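Local coordinates for protein pantothenate synthetase (Francisella tularensis subsp. tularensis, PDB 3N8H) that probably catalyses the ATP-dependent condensation of pantoate with beta-alanine to pantothenate, through a pantoyl-adenylate intermediate, and binds AMP in this crystal, at residues N105-P111 with F128-T133; E120-R124 with V250-D254; K25-T31 with N50-S56; I43-K47 with L84-D90. The contacts are given in a common frame with arbitrary orientation. Where two conformers were deposited one is given. Residue numbers count along the deposited sequence, not the author numbering.

Interaction 1: N105-P111 with F128-T133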
loop_
_atom_site.group_PDB
_atom_site.type_symbol
_atom_site.label_atom_id
_atom_site.label_comp_id
_atom_site.label_asym_id
_atom_site.label_seq_id
_atom_site.Cartn_x
_atom_site.Cartn_y
_atom_site.Cartn_z
ATOM N N ASN A 105 11.182 3.045 6.196
ATOM C CA ASN A 105 10.489 2.429 5.073
ATOM C C ASN A 105 10.139 0.981 5.374
ATOM O O ASN A 105 10.747 0.073 4.832
ATOM C CB ASN A 105 11.348 2.529 3.796
ATOM C CG ASN A 105 10.571 2.194 2.532
ATOM O OD1 ASN A 105 9.361 2.363 2.465
ATOM N ND2 ASN A 105 11.284 1.738 1.508
ATOM N N LEU A 106 9.134 0.780 6.221
ATOM C CA LEU A 106 8.841 -0.538 6.781
ATOM C C LEU A 106 7.768 -1.279 5.981
ATOM O O LEU A 106 7.826 -2.495 5.859
ATOM C CB LEU A 106 8.417 -0.418 8.244
ATOM C CG LEU A 106 9.427 0.166 9.238
ATOM C CD1 LEU A 106 8.936 -0.096 10.629
ATOM C CD2 LEU A 106 10.842 -0.409 9.033
ATOM N N LEU A 107 6.792 -0.539 5.455
ATOM C CA LEU A 107 5.720 -1.117 4.618
ATOM C C LEU A 107 5.761 -0.495 3.229
ATOM O O LEU A 107 5.654 0.731 3.083
ATOM C CB LEU A 107 4.345 -0.854 5.243
ATOM C CG LEU A 107 4.094 -1.426 6.639
ATOM C CD1 LEU A 107 2.680 -1.018 7.111
ATOM C CD2 LEU A 107 4.282 -2.931 6.658
ATOM N N ARG A 108 5.912 -1.331 2.211
ATOM C CA ARG A 108 6.166 -0.834 0.874
ATOM C C ARG A 108 5.170 -1.410 -0.099
ATOM O O ARG A 108 4.765 -2.566 0.031
ATOM C CB ARG A 108 7.576 -1.244 0.411
ATOM C CG ARG A 108 8.690 -0.682 1.262
ATOM C CD ARG A 108 9.870 -1.589 1.208
ATOM N NE ARG A 108 10.778 -1.351 2.316
ATOM C CZ ARG A 108 12.080 -1.593 2.262
ATOM N NH1 ARG A 108 12.613 -2.077 1.146
ATOM N NH2 ARG A 108 12.847 -1.351 3.313
ATOM N N ILE A 109 4.801 -0.606 -1.084
ATOM C CA ILE A 109 4.028 -1.096 -2.210
ATOM C C ILE A 109 4.994 -1.739 -3.190
ATOM O O ILE A 109 5.959 -1.102 -3.619
ATOM C CB ILE A 109 3.276 0.043 -2.921
ATOM C CG1 ILE A 109 2.162 0.581 -2.024
ATOM C CG2 ILE A 109 2.676 -0.470 -4.206
ATOM C CD1 ILE A 109 1.038 -0.395 -1.813
ATOM N N GLU A 110 4.731 -2.996 -3.528
ATOM C CA GLU A 110 5.599 -3.781 -4.403
ATOM C C GLU A 110 4.821 -4.089 -5.669
ATOM O O GLU A 110 3.766 -4.718 -5.604
ATOM C CB GLU A 110 5.931 -5.105 -3.710
ATOM C CG GLU A 110 7.225 -5.751 -4.113
ATOM C CD GLU A 110 8.441 -4.995 -3.607
ATOM O OE1 GLU A 110 8.698 -5.002 -2.378
ATOM O OE2 GLU A 110 9.142 -4.397 -4.449
ATOM N N PRO A 111 5.325 -3.653 -6.832
ATOM C CA PRO A 111 4.567 -3.925 -8.037
ATOM C C PRO A 111 4.954 -5.286 -8.641
ATOM O O PRO A 111 6.114 -5.550 -8.939
ATOM C CB PRO A 111 4.989 -2.795 -8.989
ATOM C CG PRO A 111 6.261 -2.170 -8.377
ATOM C CD PRO A 111 6.578 -2.936 -7.115
ATOM N N PHE A 128 10.388 1.798 -8.607
ATOM C CA PHE A 128 8.921 1.886 -8.733
ATOM C C PHE A 128 8.245 1.588 -7.399
ATOM O O PHE A 128 7.164 2.123 -7.104
ATOM C CB PHE A 128 8.384 0.952 -9.853
ATOM C CG PHE A 128 8.520 1.523 -11.261
ATOM C CD1 PHE A 128 8.466 2.895 -11.483
ATOM C CD2 PHE A 128 8.669 0.679 -12.359
ATOM C CE1 PHE A 128 8.573 3.433 -12.767
ATOM C CE2 PHE A 128 8.772 1.206 -13.644
ATOM C CZ PHE A 128 8.729 2.588 -13.844
ATOM N N SER A 129 8.889 0.748 -6.586
ATOM C CA SER A 129 8.367 0.445 -5.257
ATOM C C SER A 129 8.411 1.719 -4.409
ATOM O O SER A 129 7.438 2.064 -3.747
ATOM C CB SER A 129 9.143 -0.699 -4.600
ATOM O OG SER A 129 8.759 -0.889 -3.247
ATOM N N GLY A 130 9.535 2.431 -4.452
ATOM C CA GLY A 130 9.664 3.679 -3.713
ATOM C C GLY A 130 8.640 4.730 -4.104
ATOM O O GLY A 130 8.056 5.399 -3.242
HETATM N N MSE A 131 8.440 4.864 -5.411
HETATM C CA MSE A 131 7.573 5.860 -6.038
HETATM C C MSE A 131 6.109 5.612 -5.661
HETATM O O MSE A 131 5.395 6.516 -5.221
HETATM C CB MSE A 131 7.736 5.741 -7.562
HETATM C CG MSE A 131 6.987 6.720 -8.403
HETATM SE SE MSE A 131 5.106 6.182 -8.665
HETATM C CE MSE A 131 5.487 4.717 -9.970
ATOM N N LEU A 132 5.677 4.377 -5.837
ATOM C CA LEU A 132 4.304 3.967 -5.501
ATOM C C LEU A 132 3.966 4.122 -4.010
ATOM O O LEU A 132 2.850 4.500 -3.659
ATOM C CB LEU A 132 4.088 2.514 -5.924
ATOM C CG LEU A 132 3.973 2.350 -7.440
ATOM C CD1 LEU A 132 3.960 0.863 -7.832
ATOM C CD2 LEU A 132 2.709 3.086 -7.950
ATOM N N THR A 133 4.925 3.821 -3.137
ATOM C CA THR A 133 4.715 3.945 -1.697
ATOM C C THR A 133 4.533 5.427 -1.289
ATOM O O THR A 133 3.580 5.786 -0.586
ATOM C CB THR A 133 5.894 3.317 -0.903
ATOM O OG1 THR A 133 6.040 1.930 -1.273
ATOM C CG2 THR A 133 5.640 3.411 0.593
HETATM O O HOH W 1 10.023 1.073 -1.347
#

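Interaction 2: E120-R124 with V250-D254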
loop_
_atom_site.group_PDB
_atom_site.type_symbol
_atom_site.label_atom_id
_atom_site.label_comp_id
_atom_site.label_asym_id
_atom_site.label_seq_id
_atom_site.Cartn_x
_atom_site.Cartn_y
_atom_site.Cartn_z
ATOM N N GLU A 120 12.192 1.384 -17.522
ATOM C CA GLU A 120 12.635 2.049 -16.309
ATOM C C GLU A 120 12.667 1.106 -15.075
ATOM O O GLU A 120 13.599 1.130 -14.242
ATOM C CB GLU A 120 11.763 3.262 -16.093
ATOM C CG GLU A 120 12.436 4.409 -15.418
ATOM C CD GLU A 120 13.614 5.022 -16.174
ATOM O OE1 GLU A 120 14.014 4.612 -17.300
ATOM O OE2 GLU A 120 14.143 5.958 -15.581
ATOM N N GLY A 121 11.681 0.227 -14.979
ATOM C CA GLY A 121 11.637 -0.705 -13.864
ATOM C C GLY A 121 12.845 -1.630 -13.789
ATOM O O GLY A 121 13.323 -1.982 -12.706
ATOM N N LYS A 122 13.350 -2.028 -14.948
ATOM C CA LYS A 122 14.471 -2.965 -15.005
ATOM C C LYS A 122 15.772 -2.195 -14.811
ATOM O O LYS A 122 16.712 -2.649 -14.147
ATOM C CB LYS A 122 14.485 -3.682 -16.363
ATOM C CG LYS A 122 15.599 -4.691 -16.512
ATOM C CD LYS A 122 15.568 -5.341 -17.883
ATOM C CE LYS A 122 15.277 -6.825 -17.768
ATOM N NZ LYS A 122 15.470 -7.539 -19.057
ATOM N N SER A 123 15.791 -1.014 -15.417
ATOM C CA SER A 123 16.915 -0.096 -15.378
ATOM C C SER A 123 17.103 0.463 -13.961
ATOM O O SER A 123 18.230 0.706 -13.524
ATOM C CB SER A 123 16.660 1.034 -16.385
ATOM O OG SER A 123 17.842 1.700 -16.742
ATOM N N ARG A 124 16.009 0.663 -13.236
ATOM C CA ARG A 124 16.106 1.206 -11.873
ATOM C C ARG A 124 15.482 0.264 -10.838
ATOM O O ARG A 124 14.338 0.452 -10.406
ATOM C CB ARG A 124 15.473 2.593 -11.771
ATOM C CG ARG A 124 15.966 3.596 -12.825
ATOM C CD ARG A 124 15.330 4.971 -12.590
ATOM N NE ARG A 124 15.702 5.532 -11.292
ATOM C CZ ARG A 124 15.271 6.697 -10.829
ATOM N NH1 ARG A 124 14.453 7.437 -11.572
ATOM N NH2 ARG A 124 15.681 7.131 -9.630
ATOM N N VAL A 250 24.590 12.216 -15.423
ATOM C CA VAL A 250 23.205 12.673 -15.444
ATOM C C VAL A 250 22.367 11.711 -16.256
ATOM O O VAL A 250 22.627 11.509 -17.439
ATOM C CB VAL A 250 23.073 14.130 -16.019
ATOM C CG1 VAL A 250 21.593 14.582 -16.054
ATOM C CG2 VAL A 250 23.903 15.089 -15.208
ATOM N N ARG A 251 21.353 11.117 -15.622
ATOM C CA ARG A 251 20.537 10.134 -16.317
ATOM C C ARG A 251 19.214 10.775 -16.740
ATOM O O ARG A 251 18.446 11.215 -15.888
ATOM C CB ARG A 251 20.281 8.907 -15.442
ATOM C CG ARG A 251 19.654 7.718 -16.171
ATOM C CD ARG A 251 19.259 6.601 -15.170
ATOM N NE ARG A 251 18.606 5.516 -15.879
ATOM C CZ ARG A 251 17.295 5.466 -16.126
ATOM N NH1 ARG A 251 16.508 6.416 -15.673
ATOM N NH2 ARG A 251 16.778 4.453 -16.810
ATOM N N LEU A 252 18.973 10.836 -18.047
ATOM C CA LEU A 252 17.729 11.394 -18.604
ATOM C C LEU A 252 16.899 10.347 -19.350
ATOM O O LEU A 252 17.459 9.402 -19.908
ATOM C CB LEU A 252 18.055 12.522 -19.573
ATOM C CG LEU A 252 18.851 13.686 -18.970
ATOM C CD1 LEU A 252 19.021 14.765 -20.022
ATOM C CD2 LEU A 252 18.168 14.214 -17.684
ATOM N N ILE A 253 15.568 10.526 -19.357
ATOM C CA ILE A 253 14.664 9.606 -20.039
ATOM C C ILE A 253 13.704 10.392 -20.903
ATOM O O ILE A 253 13.517 11.614 -20.723
ATOM C CB ILE A 253 13.849 8.700 -19.056
ATOM C CG1 ILE A 253 12.567 9.392 -18.536
ATOM C CG2 ILE A 253 14.726 8.219 -17.908
ATOM C CD1 ILE A 253 11.746 8.551 -17.552
ATOM N N ASP A 254 13.102 9.680 -21.844
ATOM C CA ASP A 254 12.109 10.251 -22.738
ATOM C C ASP A 254 11.199 9.154 -23.335
ATOM O O ASP A 254 11.558 7.977 -23.399
ATOM C CB ASP A 254 12.821 11.045 -23.856
ATOM C CG ASP A 254 11.904 12.037 -24.544
ATOM O OD1 ASP A 254 10.697 12.151 -24.152
ATOM O OD2 ASP A 254 12.373 12.683 -25.502
#

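Interaction 3: K25-T31 with N50-S56. With AMP (adenosine monophosphate), chain D.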
loop_
_atom_site.group_PDB
_atom_site.type_symbol
_atom_site.label_atom_id
_atom_site.label_comp_id
_atom_site.label_asym_id
_atom_site.label_seq_id
_atom_site.Cartn_x
_atom_site.Cartn_y
_atom_site.Cartn_z
ATOM N N LYS A 25 -13.045 22.135 -5.625
ATOM C CA LYS A 25 -12.277 21.135 -6.349
ATOM C C LYS A 25 -10.809 21.308 -5.992
ATOM O O LYS A 25 -10.268 22.413 -6.091
ATOM C CB LYS A 25 -12.453 21.304 -7.855
ATOM C CG LYS A 25 -13.876 21.128 -8.343
ATOM C CD LYS A 25 -13.931 20.140 -9.509
ATOM C CE LYS A 25 -13.365 18.776 -9.100
ATOM N NZ LYS A 25 -13.453 17.730 -10.176
ATOM N N ILE A 26 -10.174 20.218 -5.573
ATOM C CA ILE A 26 -8.762 20.244 -5.208
ATOM C C ILE A 26 -7.913 19.572 -6.283
ATOM O O ILE A 26 -8.143 18.408 -6.640
ATOM C CB ILE A 26 -8.523 19.534 -3.877
ATOM C CG1 ILE A 26 -9.499 20.050 -2.820
ATOM C CG2 ILE A 26 -7.067 19.711 -3.433
ATOM C CD1 ILE A 26 -9.236 19.523 -1.431
ATOM N N GLY A 27 -6.938 20.311 -6.797
ATOM C CA GLY A 27 -5.956 19.753 -7.715
ATOM C C GLY A 27 -4.595 19.564 -7.056
ATOM O O GLY A 27 -4.134 20.410 -6.284
ATOM N N PHE A 28 -3.947 18.450 -7.355
ATOM C CA PHE A 28 -2.692 18.131 -6.687
ATOM C C PHE A 28 -1.572 17.885 -7.690
ATOM O O PHE A 28 -1.723 17.094 -8.619
ATOM C CB PHE A 28 -2.874 16.907 -5.785
ATOM C CG PHE A 28 -1.584 16.417 -5.142
ATOM C CD1 PHE A 28 -1.316 15.056 -5.042
ATOM C CD2 PHE A 28 -0.646 17.315 -4.654
ATOM C CE1 PHE A 28 -0.132 14.598 -4.454
ATOM C CE2 PHE A 28 0.545 16.870 -4.054
ATOM C CZ PHE A 28 0.796 15.520 -3.949
ATOM N N VAL A 29 -0.446 18.560 -7.512
ATOM C CA VAL A 29 0.702 18.314 -8.383
ATOM C C VAL A 29 1.924 17.882 -7.554
ATOM O O VAL A 29 2.592 18.712 -6.984
ATOM C CB VAL A 29 1.074 19.564 -9.227
ATOM C CG1 VAL A 29 2.254 19.241 -10.171
ATOM C CG2 VAL A 29 -0.115 20.077 -10.078
ATOM N N PRO A 30 2.205 16.569 -7.474
ATOM C CA PRO A 30 3.388 16.151 -6.695
ATOM C C PRO A 30 4.664 16.399 -7.497
ATOM O O PRO A 30 4.671 16.218 -8.718
ATOM C CB PRO A 30 3.169 14.632 -6.494
ATOM C CG PRO A 30 2.336 14.213 -7.713
ATOM C CD PRO A 30 1.450 15.431 -8.026
ATOM N N THR A 31 5.739 16.808 -6.832
ATOM C CA THR A 31 7.018 17.022 -7.535
ATOM C C THR A 31 8.133 16.726 -6.547
ATOM O O THR A 31 7.876 16.512 -5.367
ATOM C CB THR A 31 7.173 18.501 -8.053
ATOM O OG1 THR A 31 7.707 19.344 -7.024
ATOM C CG2 THR A 31 5.829 19.097 -8.503
ATOM N N ASN A 50 -9.316 23.749 -11.155
ATOM C CA ASN A 50 -9.611 23.536 -9.736
ATOM C C ASN A 50 -9.708 24.845 -8.953
ATOM O O ASN A 50 -9.210 25.875 -9.398
ATOM C CB ASN A 50 -8.545 22.643 -9.096
ATOM C CG ASN A 50 -8.486 21.245 -9.716
ATOM O OD1 ASN A 50 -9.158 20.302 -9.259
ATOM N ND2 ASN A 50 -7.659 21.096 -10.733
ATOM N N ASP A 51 -10.340 24.792 -7.782
ATOM C CA ASP A 51 -10.478 25.964 -6.916
ATOM C C ASP A 51 -9.267 26.059 -5.995
ATOM O O ASP A 51 -8.845 27.153 -5.600
ATOM C CB ASP A 51 -11.743 25.865 -6.063
ATOM C CG ASP A 51 -12.998 25.700 -6.893
ATOM O OD1 ASP A 51 -13.369 26.658 -7.595
ATOM O OD2 ASP A 51 -13.621 24.615 -6.840
ATOM N N VAL A 52 -8.717 24.898 -5.657
ATOM C CA VAL A 52 -7.561 24.822 -4.778
ATOM C C VAL A 52 -6.495 23.957 -5.431
ATOM O O VAL A 52 -6.762 22.829 -5.856
ATOM C CB VAL A 52 -7.930 24.227 -3.419
ATOM C CG1 VAL A 52 -6.741 24.261 -2.469
ATOM C CG2 VAL A 52 -9.127 24.959 -2.832
ATOM N N VAL A 53 -5.287 24.497 -5.531
ATOM C CA VAL A 53 -4.168 23.730 -6.065
ATOM C C VAL A 53 -3.139 23.566 -4.973
ATOM O O VAL A 53 -2.779 24.529 -4.264
ATOM C CB VAL A 53 -3.529 24.392 -7.331
ATOM C CG1 VAL A 53 -2.289 23.593 -7.823
ATOM C CG2 VAL A 53 -4.552 24.488 -8.438
ATOM N N ILE A 54 -2.712 22.320 -4.833
ATOM C CA ILE A 54 -1.678 21.911 -3.908
ATOM C C ILE A 54 -0.506 21.381 -4.707
ATOM O O ILE A 54 -0.673 20.557 -5.620
ATOM C CB ILE A 54 -2.164 20.741 -3.020
ATOM C CG1 ILE A 54 -3.373 21.156 -2.183
ATOM C CG2 ILE A 54 -1.025 20.193 -2.157
ATOM C CD1 ILE A 54 -4.013 19.978 -1.432
ATOM N N VAL A 55 0.686 21.832 -4.359
ATOM C CA VAL A 55 1.904 21.306 -4.972
ATOM C C VAL A 55 2.763 20.735 -3.850
ATOM O O VAL A 55 2.958 21.397 -2.829
ATOM C CB VAL A 55 2.669 22.420 -5.724
ATOM C CG1 VAL A 55 4.079 21.961 -6.124
ATOM C CG2 VAL A 55 1.868 22.893 -6.955
ATOM N N SER A 56 3.232 19.499 -4.001
ATOM C CA SER A 56 4.173 18.965 -3.022
ATOM C C SER A 56 5.595 19.062 -3.591
ATOM O O SER A 56 5.796 19.048 -4.806
ATOM C CB SER A 56 3.833 17.526 -2.572
ATOM O OG SER A 56 3.839 16.561 -3.639
HETATM P P AMP D . 9.632 15.031 -10.947
HETATM O O1P AMP D . 9.684 16.305 -10.110
HETATM O O2P AMP D . 10.641 14.915 -12.049
HETATM O O3P AMP D . 9.526 13.797 -10.127
HETATM O "O5'" AMP D . 8.276 15.237 -11.812
HETATM C "C5'" AMP D . 7.050 15.678 -11.227
HETATM C "C4'" AMP D . 5.935 15.610 -12.241
HETATM O "O4'" AMP D . 6.257 16.499 -13.358
HETATM C "C3'" AMP D . 5.709 14.211 -12.840
HETATM O "O3'" AMP D . 4.312 14.024 -13.122
HETATM C "C2'" AMP D . 6.491 14.293 -14.145
HETATM O "O2'" AMP D . 6.120 13.366 -15.153
HETATM C "C1'" AMP D . 6.231 15.740 -14.557
HETATM N N9 AMP D . 7.213 16.232 -15.530
HETATM C C8 AMP D . 8.559 16.158 -15.406
HETATM N N7 AMP D . 9.168 16.674 -16.510
HETATM C C5 AMP D . 8.192 17.060 -17.371
HETATM C C6 AMP D . 8.151 17.679 -18.713
HETATM N N6 AMP D . 9.301 17.960 -19.347
HETATM N N1 AMP D . 6.958 17.940 -19.276
HETATM C C2 AMP D . 5.815 17.619 -18.624
HETATM N N3 AMP D . 5.771 17.061 -17.396
HETATM C C4 AMP D . 6.913 16.764 -16.722
HETATM O O HOH W 2 6.118 15.363 -3.700
#

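Interaction 4: I43-K47 with L84-D90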
loop_
_atom_site.group_PDB
_atom_site.type_symbol
_atom_site.label_atom_id
_atom_site.label_comp_id
_atom_site.label_asym_id
_atom_site.label_seq_id
_atom_site.Cartn_x
_atom_site.Cartn_y
_atom_site.Cartn_z
ATOM N N ILE A 43 1.098 22.692 -13.252
ATOM C CA ILE A 43 0.481 23.636 -12.314
ATOM C C ILE A 43 -0.577 24.505 -12.969
ATOM O O ILE A 43 -1.655 24.691 -12.411
ATOM C CB ILE A 43 1.521 24.473 -11.596
ATOM C CG1 ILE A 43 2.286 23.567 -10.627
ATOM C CG2 ILE A 43 0.845 25.591 -10.783
ATOM C CD1 ILE A 43 3.728 24.015 -10.396
ATOM N N LYS A 44 -0.276 25.004 -14.163
ATOM C CA LYS A 44 -1.219 25.823 -14.914
ATOM C C LYS A 44 -2.478 25.042 -15.286
ATOM O O LYS A 44 -3.590 25.553 -15.202
ATOM C CB LYS A 44 -0.544 26.397 -16.152
ATOM C CG LYS A 44 0.374 27.559 -15.847
ATOM C CD LYS A 44 1.026 28.095 -17.100
ATOM C CE LYS A 44 1.650 29.458 -16.830
ATOM N NZ LYS A 44 2.553 29.833 -17.958
ATOM N N LYS A 45 -2.298 23.791 -15.683
ATOM C CA LYS A 45 -3.436 22.952 -15.973
ATOM C C LYS A 45 -4.317 22.759 -14.730
ATOM O O LYS A 45 -5.539 22.950 -14.787
ATOM C CB LYS A 45 -2.968 21.605 -16.518
ATOM C CG LYS A 45 -4.094 20.727 -17.028
ATOM C CD LYS A 45 -4.730 21.300 -18.293
ATOM C CE LYS A 45 -5.914 20.440 -18.745
ATOM N NZ LYS A 45 -6.859 21.171 -19.648
ATOM N N ALA A 46 -3.704 22.360 -13.614
ATOM C CA ALA A 46 -4.409 22.253 -12.348
ATOM C C ALA A 46 -5.149 23.556 -11.994
ATOM O O ALA A 46 -6.319 23.526 -11.571
ATOM C CB ALA A 46 -3.461 21.837 -11.228
ATOM N N LYS A 47 -4.504 24.700 -12.206
ATOM C CA LYS A 47 -5.133 25.975 -11.823
ATOM C C LYS A 47 -6.361 26.272 -12.675
ATOM O O LYS A 47 -7.352 26.809 -12.179
ATOM C CB LYS A 47 -4.150 27.153 -11.886
ATOM C CG LYS A 47 -3.187 27.248 -10.710
ATOM C CD LYS A 47 -3.855 27.810 -9.439
ATOM C CE LYS A 47 -4.190 29.294 -9.569
ATOM N NZ LYS A 47 -4.723 29.837 -8.273
ATOM N N LEU A 84 6.226 29.127 -7.355
ATOM C CA LEU A 84 4.886 28.735 -6.953
ATOM C C LEU A 84 4.033 29.933 -6.564
ATOM O O LEU A 84 2.868 30.052 -6.964
ATOM C CB LEU A 84 4.976 27.742 -5.802
ATOM C CG LEU A 84 5.598 26.412 -6.241
ATOM C CD1 LEU A 84 5.865 25.523 -5.043
ATOM C CD2 LEU A 84 4.683 25.716 -7.252
ATOM N N ALA A 85 4.605 30.808 -5.757
ATOM C CA ALA A 85 3.934 32.054 -5.408
ATOM C C ALA A 85 3.511 32.909 -6.627
ATOM O O ALA A 85 2.427 33.504 -6.624
ATOM C CB ALA A 85 4.789 32.859 -4.431
ATOM N N SER A 86 4.340 32.972 -7.671
ATOM C CA SER A 86 3.972 33.756 -8.859
ATOM C C SER A 86 2.912 33.049 -9.707
ATOM O O SER A 86 2.294 33.651 -10.595
ATOM C CB SER A 86 5.206 34.113 -9.712
ATOM O OG SER A 86 5.872 32.955 -10.182
ATOM N N LEU A 87 2.731 31.759 -9.434
ATOM C CA LEU A 87 1.699 30.956 -10.073
ATOM C C LEU A 87 0.413 30.925 -9.252
ATOM O O LEU A 87 -0.544 30.225 -9.601
ATOM C CB LEU A 87 2.220 29.531 -10.307
ATOM C CG LEU A 87 3.245 29.433 -11.446
ATOM C CD1 LEU A 87 3.898 28.059 -11.520
ATOM C CD2 LEU A 87 2.599 29.824 -12.793
ATOM N N ASP A 88 0.406 31.683 -8.155
ATOM C CA ASP A 88 -0.742 31.757 -7.251
ATOM C C ASP A 88 -1.165 30.380 -6.723
ATOM O O ASP A 88 -2.343 30.135 -6.439
ATOM C CB ASP A 88 -1.910 32.505 -7.907
ATOM C CG ASP A 88 -1.591 33.983 -8.155
ATOM O OD1 ASP A 88 -1.077 34.628 -7.224
ATOM O OD2 ASP A 88 -1.845 34.503 -9.267
ATOM N N VAL A 89 -0.193 29.485 -6.584
ATOM C CA VAL A 89 -0.444 28.191 -5.954
ATOM C C VAL A 89 -0.943 28.380 -4.519
ATOM O O VAL A 89 -0.371 29.147 -3.763
ATOM C CB VAL A 89 0.818 27.283 -5.965
ATOM C CG1 VAL A 89 0.601 26.089 -5.053
ATOM C CG2 VAL A 89 1.117 26.809 -7.386
ATOM N N ASP A 90 -2.006 27.670 -4.152
ATOM C CA ASP A 90 -2.643 27.867 -2.858
ATOM C C ASP A 90 -1.841 27.257 -1.716
ATOM O O ASP A 90 -1.629 27.915 -0.699
ATOM C CB ASP A 90 -4.088 27.349 -2.873
ATOM C CG ASP A 90 -4.907 27.972 -3.992
ATOM O OD1 ASP A 90 -5.217 27.260 -4.972
ATOM O OD2 ASP A 90 -5.209 29.187 -3.911
#

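Interaction 1: N105-P111 with F128-T133
Two helix hydroxyls hold the backbone of Ile-109. Its amide N donates to Thr-133 OG1 at 2.8 Å. Its carbonyl O accepts from Ser-129 OG, also at 2.8 Å. Ser-129 and Thr-133 lie one helical turn apart, so they reach the two polar groups of a single strand residue. Thr-133 OG1 passes its own hydrogen back to the helix, to Ser-129 O at 2.8 Å. A water adds a bridge: it accepts from Asn-105 ND2 at 3.2 Å and donates to Ser-129 OG at 3.0 Å. From within the strand, the guanidinium of Arg-108 folds back on the preceding loop, with NE 2.9 Å and NH2 3.0 Å from Asn-105 O. Apolar packing lies beyond these bonds. Ile-109 CG2 rests 3.7 Å from Leu-132 CB. Pro-111 CG meets Leu-132 CD1 at 3.8 Å and Phe-128 CB at 4.1 Å. The ring of Phe-128 leads away from the strand, to Gln-155 and Leu-159 of helix 154-166. The axes of strand 107-111 and helix 128-133 approach to 6.7 Å, at 120° between their directions. The strand forms an antiparallel ladder with a strand of the second subunit, where Ile-109 packs on Ile-109 of that chain. This is a helix-backed intersubunit beta sheet, part of the interface of the homodimer.

Interaction 2: E120-R124 with V250-D254
Arg-251 reaches the short helix 120-123 with an extended side chain. Its chi1, chi2 and chi3 are all t, and chi4 of -88° turns the guanidinium across the chain. Glu-120 bends to meet it, with chi2 p and chi1 off the usual wells at -149°. The result is a two-pronged salt bridge. Arg-251 NH2 lies 2.8 Å from Glu-120 OE1, and Arg-251 NH1 is a very short 2.4 Å from Glu-120 OE2. Ser-123, with chi1 t, accepts from Arg-251 NH2 at its OG, 3.0 Å away. Arg-124 CD lies over one face of the guanidinium, 3.6 Å from Arg-251 NH1. The polar end of Arg-124 goes elsewhere, to Asn-65 and, weakly, to the bound proline. Ile-253, with chi1 p, brings CG2 to 3.3 Å from Glu-120 OE2. Tyr-233 of strand 230-237 also bonds Glu-120 OE1, and Gln-232 takes Arg-251 NE. Strand 250-257 is an edge of the three-stranded antiparallel sheet and pairs with strand 240-247, so the contact joins this sheet to helix 120-123 beside the proline pocket.

Interaction 3: K25-T31 with N50-S56
Asn-50 opens the second segment beside Lys-25, with CB 3.5 Å from Lys-25 O. Its amide group bonds elsewhere, to Asn-146, Tyr-148 and Ala-46. Asp-51 OD2 accepts from Lys-25 N at 2.8 Å. Lys-25 O in turn accepts from Asp-51 N at 2.9 Å and Val-52 N at 3.0 Å. From Val-52 the two strands run parallel, 12° apart, joined through helix 37-49 as a beta-alpha-beta unit in the middle of the parallel sheet. Val-52 O accepts from Gly-27 N at 2.7 Å. Val-53 pairs with Gly-27 and turns its side chain to Lys-47. Ile-54 N donates to Gly-27 O and Ile-54 O accepts from Val-29 N, both at 2.8 Å. Ile-54 shares a face with Ile-26 and Phe-28: its CD1 touches Ile-26 CG2 at 3.7 Å, and its CG2 touches Phe-28 CD2 at 3.8 Å. Val-55 lies on the other face with Val-53 and Val-29, its CG2 4.1 Å from Val-29 CB. Ser-56 N bonds Val-29 O at 3.2 Å, while Ser-56 O accepts from Thr-31 OG1 at 2.9 Å and weakly from Thr-31 N at 3.0 Å. A water links Ser-56 OG to Thr-31 O. Backbone hydrogen bonds run throughout, with apolar side chains on both faces in the middle; polar side chains add bonds at both ends, and Pro-30 and Thr-31 border the bound AMP.

Interaction 4: I43-K47 with L84-D90
Ile-43 makes the apolar part of this contact. Its CD1 lies 3.7 Å from Leu-84 CD2, and its CG2 is 3.6 Å from Val-89 CG2 and 4.0 Å from Leu-87 CD1. Its side chain fits among three residues around the end of helix 77-86. Lys-44 runs along the exposed edge, with CE 4.2 Å from Leu-87 CD2. Ala-46 turns from this contact to the sheet, where it packs on Val-53 and Tyr-148. Lys-47 bends through three m rotamers. Its NZ donates to Asp-88 O at 3.0 Å, and its CE lies 3.8 Å from Leu-87 O. Asp-90 OD1 is 4.2 Å from Lys-47 NZ, beyond a salt bridge; it bonds the backbone N of Val-53 instead. The carbonyl used by Lys-47 belongs to Asp-88, the first residue after the helix to leave helical phi/psi. It has a positive phi of 56°, with Asp-88 N to Ala-85 O and Val-89 N to Leu-84 O both at 3.1 Å, a Schellman motif. Ile-43 and Val-89 both touch Val-55 of strand 52-57. Helix 37-49 packs against the C-terminal end of helix 77-86 and the turn after it, over one face of the parallel sheet, consistent with the HUP-clan nucleotide-binding fold.

How the interactions relate
From the N terminus, strand 26-31 leads into helix 37-49 and then strand 52-57. Interaction 3 closes this beta-alpha-beta unit. Interaction 4 starts on its helix and closes at the end of helix 77-86 and the turn after it, so the two cross along the chain. They also touch: Val-53 N and Asp-90 OD1 are 2.8 Å apart, probably hydrogen-bonded. Interaction 3 pairs the two strands; interaction 4 joins the crossover helix to the turn leading to strand 91-93. Interactions 1 and 2 follow and cross each other. Interaction 1 closes a short loop at the dimer interface. Interaction 2 spans 125 residues to reach the antiparallel sheet. Phe-128 CE2 meets Gly-121 N at 3.3 Å between them.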